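Local coordinates for odorant-binding protein 47 (Anopheles gambiae, PDB 3PM2) that binds hydrophobic odorants and is thought to aid their capture and transport through the aqueous fluid around olfactory sensory dendrites, at residues 90-93 against 94-98; 138-141 against 142-146. One frame throughout, in Å; residues are numbered along the deposited sequence.

Contact 1 of 2, residues 90-93 against 94-98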
loop_
_atom_site.group_PDB
_atom_site.type_symbol
_atom_site.label_atom_id
_atom_site.label_comp_id
_atom_site.label_asym_id
_atom_site.label_seq_id
_atom_site.Cartn_x
_atom_site.Cartn_y
_atom_site.Cartn_z
ATOM N N PRO A 90 15.335 -5.792 -15.683
ATOM C CA PRO A 90 14.933 -7.205 -15.507
ATOM C C PRO A 90 14.906 -7.708 -14.077
ATOM O O PRO A 90 14.243 -8.711 -13.799
ATOM C CB PRO A 90 15.920 -7.982 -16.382
ATOM C CG PRO A 90 17.086 -7.070 -16.558
ATOM C CD PRO A 90 16.528 -5.676 -16.548
ATOM N N GLU A 91 15.591 -7.005 -13.169
ATOM C CA GLU A 91 15.597 -7.322 -11.733
ATOM C C GLU A 91 14.183 -7.296 -11.133
ATOM O O GLU A 91 13.902 -8.032 -10.189
ATOM C CB GLU A 91 16.452 -6.319 -10.960
ATOM C CG GLU A 91 17.944 -6.426 -11.242
ATOM C CD GLU A 91 18.473 -5.735 -12.484
ATOM O OE1 GLU A 91 17.668 -5.258 -13.314
ATOM O OE2 GLU A 91 19.709 -5.728 -12.658
ATOM N N TRP A 92 13.308 -6.445 -11.676
ATOM C CA TRP A 92 11.945 -6.279 -11.170
ATOM C C TRP A 92 11.013 -7.481 -11.244
ATOM O O TRP A 92 10.129 -7.585 -10.396
ATOM C CB TRP A 92 11.301 -5.020 -11.725
ATOM C CG TRP A 92 11.901 -3.751 -11.177
ATOM C CD1 TRP A 92 12.640 -2.836 -11.869
ATOM C CD2 TRP A 92 11.786 -3.240 -9.833
ATOM N NE1 TRP A 92 12.986 -1.782 -11.047
ATOM C CE2 TRP A 92 12.510 -2.024 -9.783
ATOM C CE3 TRP A 92 11.216 -3.737 -8.644
ATOM C CZ2 TRP A 92 12.609 -1.254 -8.620
ATOM C CZ3 TRP A 92 11.305 -2.962 -7.483
ATOM C CH2 TRP A 92 12.008 -1.746 -7.475
ATOM N N ASN A 93 11.228 -8.414 -12.195
ATOM C CA ASN A 93 10.386 -9.612 -12.313
ATOM C C ASN A 93 10.377 -10.418 -11.012
ATOM O O ASN A 93 9.305 -10.591 -10.416
ATOM C CB ASN A 93 10.818 -10.490 -13.497
ATOM C CG ASN A 93 9.909 -11.667 -13.702
ATOM O OD1 ASN A 93 10.182 -12.781 -13.245
ATOM N ND2 ASN A 93 8.785 -11.425 -14.344
ATOM N N LYS A 94 11.577 -10.869 -10.564
ATOM C CA LYS A 94 11.752 -11.650 -9.338
ATOM C C LYS A 94 11.419 -10.856 -8.091
ATOM O O LYS A 94 10.817 -11.414 -7.180
ATOM C CB LYS A 94 13.177 -12.224 -9.216
ATOM C CG LYS A 94 13.255 -13.486 -8.354
ATOM C CD LYS A 94 12.826 -14.735 -9.136
ATOM C CE LYS A 94 11.731 -15.494 -8.428
ATOM N NZ LYS A 94 10.956 -16.348 -9.369
ATOM N N ILE A 95 11.835 -9.576 -8.028
ATOM C CA ILE A 95 11.558 -8.726 -6.872
ATOM C C ILE A 95 10.042 -8.639 -6.679
ATOM O O ILE A 95 9.565 -8.851 -5.573
ATOM C CB ILE A 95 12.195 -7.324 -7.027
ATOM C CG1 ILE A 95 13.748 -7.409 -7.035
ATOM C CG2 ILE A 95 11.691 -6.399 -5.924
ATOM C CD1 ILE A 95 14.463 -6.018 -7.278
ATOM N N THR A 96 9.303 -8.427 -7.783
ATOM C CA THR A 96 7.834 -8.324 -7.779
ATOM C C THR A 96 7.180 -9.622 -7.360
ATOM O O THR A 96 6.362 -9.610 -6.437
ATOM C CB THR A 96 7.315 -7.753 -9.111
ATOM O OG1 THR A 96 7.893 -6.466 -9.310
ATOM C CG2 THR A 96 5.794 -7.618 -9.146
ATOM N N LEU A 97 7.576 -10.755 -7.979
ATOM C CA LEU A 97 7.024 -12.064 -7.601
ATOM C C LEU A 97 7.282 -12.388 -6.111
ATOM O O LEU A 97 6.357 -12.804 -5.422
ATOM C CB LEU A 97 7.559 -13.172 -8.511
ATOM C CG LEU A 97 7.084 -13.134 -9.964
ATOM C CD1 LEU A 97 7.976 -14.012 -10.842
ATOM C CD2 LEU A 97 5.628 -13.607 -10.090
ATOM N N ASP A 98 8.512 -12.116 -5.608
ATOM C CA ASP A 98 8.857 -12.329 -4.205
ATOM C C ASP A 98 8.016 -11.422 -3.293
ATOM O O ASP A 98 7.536 -11.886 -2.257
ATOM C CB ASP A 98 10.362 -12.090 -3.949
ATOM C CG ASP A 98 11.327 -13.148 -4.505
ATOM O OD1 ASP A 98 10.855 -14.110 -5.166
ATOM O OD2 ASP A 98 12.558 -13.004 -4.286
HETATM O O HOH W 1 14.031 -10.747 -12.167
#
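With chi1 at -59°, Thr-96 OG1 stands beside its own backbone N, and both donors of the residue can reach the carbonyl oxygen of Trp-92 one turn back. Thr-96 OG1 donates to Trp-92 O at 2.7 Å and Thr-96 N to the same oxygen at 2.9 Å, and they arrive from opposite faces of the carbonyl plane. Ile-95 has CG2 anti to its backbone N, which sets this methyl 3.8 Å from Trp-92 CZ3, while CD1 sits over one face of the indole, displaced toward the rim. Pro-22, in a loop, touches both Trp-92 and Thr-96.

Along the exposed flank, Leu-97 N closes the regular turn on Asn-93 O at 3.0 Å, and Leu-97 CD1 rests 3.5 Å from Asn-93 OD1. The Ile-95 N to Glu-91 O bond is weak at 3.4 Å; here a water accepts from Lys-94 N at 2.9 Å and donates to Pro-90 O at 2.6 Å. The carboxylate of Glu-91 turns elsewhere, to a salt bridge with Lys-152. One water therefore bridges Pro-90 O and Lys-94 N where the chain enters the helix, whereas the buried threonine hydroxyl is satisfied by a main-chain oxygen within its own helix.

Contact 2 of 2, residues 138-141 against 142-146; sequences LACM and GMTLF
Met-141 and Leu-145, one turn apart on helix 133-147, form the close-packed side of this contact. The Met-141 chain folds at both chi2 and chi3 (-55° and -63°), which curls its CE methyl back to 3.9 Å from Leu-145 CD1. Leu-145 in turn lays its CG 3.1 Å from Met-141 O, the same oxygen that takes the backbone N-H of Leu-145 at 2.9 Å, so the carbonyl is flanked by aliphatic carbon while its hydrogen bond stays regular. Both side chains are buried, and Tyr-81 of helix 74-85 touches the two of them; Ala-99 and Ile-100 of helix 92-109 close over Met-141.

Next round the helix, Cys-140 O accepts two bonds from Thr-144. Thr-144 OG1 donates to Cys-140 O at 2.8 Å and Thr-144 N at 2.9 Å, from opposite faces of the carbonyl plane. Thr-144 OG1 also lies 3.8 Å from Cys-140 SG, the sulfur that is joined by a disulfide to Cys-103.

Between side chains the Ala-139 and Met-143 side is looser. Both residues are partly exposed, and their side chains meet only at Ala-139 CB and Met-143 CE, 4.2 Å apart. Met-143 reaches out straight through chi2 and then bends at SD, so that its CE lies instead against the main chain, 3.2 Å from Ala-139 O. One turn on from Leu-138, Gly-142 has no side chain; Gly-142 N bonds almost straight (175°) to Leu-138 O.

This is an alpha-helical i to i+4 contact in which a threonine hydroxyl bonds back to the carbonyl four residues earlier, set among the disulfide-linked helices of a C-plus odorant-binding protein of the PBP/GOBP family.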
loop_
_atom_site.group_PDB
_atom_site.type_symbol
_atom_site.label_atom_id
_atom_site.label_comp_id
_atom_site.label_asym_id
_atom_site.label_seq_id
_atom_site.Cartn_x
_atom_site.Cartn_y
_atom_site.Cartn_z
ATOM N N LEU A 138 -1.770 -3.856 -0.457
ATOM C CA LEU A 138 -1.243 -2.696 -1.156
ATOM C C LEU A 138 -0.134 -1.961 -0.398
ATOM O O LEU A 138 0.883 -1.579 -1.008
ATOM C CB LEU A 138 -2.388 -1.743 -1.585
ATOM C CG LEU A 138 -2.014 -0.618 -2.561
ATOM C CD1 LEU A 138 -1.530 -1.184 -3.920
ATOM C CD2 LEU A 138 -3.216 0.338 -2.778
ATOM N N ALA A 139 -0.326 -1.767 0.923
ATOM C CA ALA A 139 0.663 -1.121 1.784
ATOM C C ALA A 139 1.971 -1.896 1.746
ATOM O O ALA A 139 3.027 -1.305 1.528
ATOM C CB ALA A 139 0.157 -1.043 3.225
ATOM N N CYS A 140 1.891 -3.219 1.930
ATOM C CA CYS A 140 3.025 -4.129 1.918
ATOM C C CYS A 140 3.715 -4.106 0.543
ATOM O O CYS A 140 4.947 -4.044 0.478
ATOM C CB CYS A 140 2.563 -5.531 2.292
ATOM S SG CYS A 140 3.861 -6.777 2.218
ATOM N N MET A 141 2.940 -4.139 -0.545
ATOM C CA MET A 141 3.536 -4.117 -1.884
ATOM C C MET A 141 4.384 -2.876 -2.112
ATOM O O MET A 141 5.545 -2.976 -2.524
ATOM C CB MET A 141 2.492 -4.286 -2.984
ATOM C CG MET A 141 2.050 -5.729 -3.197
ATOM S SD MET A 141 3.364 -6.937 -3.522
ATOM C CE MET A 141 4.024 -6.280 -5.099
ATOM N N GLY A 142 3.805 -1.716 -1.860
ATOM C CA GLY A 142 4.517 -0.468 -2.058
ATOM C C GLY A 142 5.783 -0.357 -1.232
ATOM O O GLY A 142 6.834 0.042 -1.757
ATOM N N MET A 143 5.698 -0.705 0.065
ATOM C CA MET A 143 6.874 -0.589 0.949
ATOM C C MET A 143 7.967 -1.564 0.543
ATOM O O MET A 143 9.132 -1.184 0.523
ATOM C CB MET A 143 6.482 -0.811 2.426
ATOM C CG MET A 143 5.549 0.284 2.939
ATOM S SD MET A 143 5.048 0.034 4.682
ATOM C CE MET A 143 4.123 -1.344 4.579
ATOM N N THR A 144 7.583 -2.810 0.232
ATOM C CA THR A 144 8.552 -3.851 -0.155
ATOM C C THR A 144 9.240 -3.511 -1.484
ATOM O O THR A 144 10.465 -3.653 -1.572
ATOM C CB THR A 144 7.880 -5.236 -0.208
ATOM O OG1 THR A 144 7.250 -5.511 1.060
ATOM C CG2 THR A 144 8.872 -6.347 -0.580
ATOM N N LEU A 145 8.465 -3.106 -2.517
ATOM C CA LEU A 145 9.053 -2.758 -3.827
ATOM C C LEU A 145 10.091 -1.649 -3.712
ATOM O O LEU A 145 11.179 -1.764 -4.274
ATOM C CB LEU A 145 7.984 -2.366 -4.873
ATOM C CG LEU A 145 7.016 -3.510 -5.257
ATOM C CD1 LEU A 145 5.766 -2.950 -5.990
ATOM C CD2 LEU A 145 7.763 -4.691 -5.958
ATOM N N PHE A 146 9.762 -0.594 -2.961
ATOM C CA PHE A 146 10.648 0.547 -2.740
ATOM C C PHE A 146 11.943 0.138 -2.017
ATOM O O PHE A 146 13.022 0.558 -2.436
ATOM C CB PHE A 146 9.902 1.656 -1.965
ATOM C CG PHE A 146 10.612 2.991 -1.910
ATOM C CD1 PHE A 146 10.647 3.830 -3.025
ATOM C CD2 PHE A 146 11.200 3.435 -0.732
ATOM C CE1 PHE A 146 11.234 5.099 -2.950
ATOM C CE2 PHE A 146 11.824 4.693 -0.670
ATOM C CZ PHE A 146 11.841 5.513 -1.779
#

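Overall arrangement
The centre of contact 1, at the start of helix 92-109, is about 17 Å from the centre of the chain, that of contact 2, in helix 133-147, about 6 Å. The two helices pack together here: Trp-92 CH2 approaches Leu-145 O to 3.3 Å, and Thr-96 OG1 lies 3.8 Å from Leu-145 CD2; farther along helix 92-109, Cys-103 ties it covalently to Cys-140. Both contacts use a threonine that bonds back to the preceding turn, but their surroundings differ. Residues 90-98 have two buried and several exposed members, with water and a salt bridge at the helix start, whereas none of the touching residues of 138-146 is exposed, and side-chain packing there is mainly of methionine and leucine.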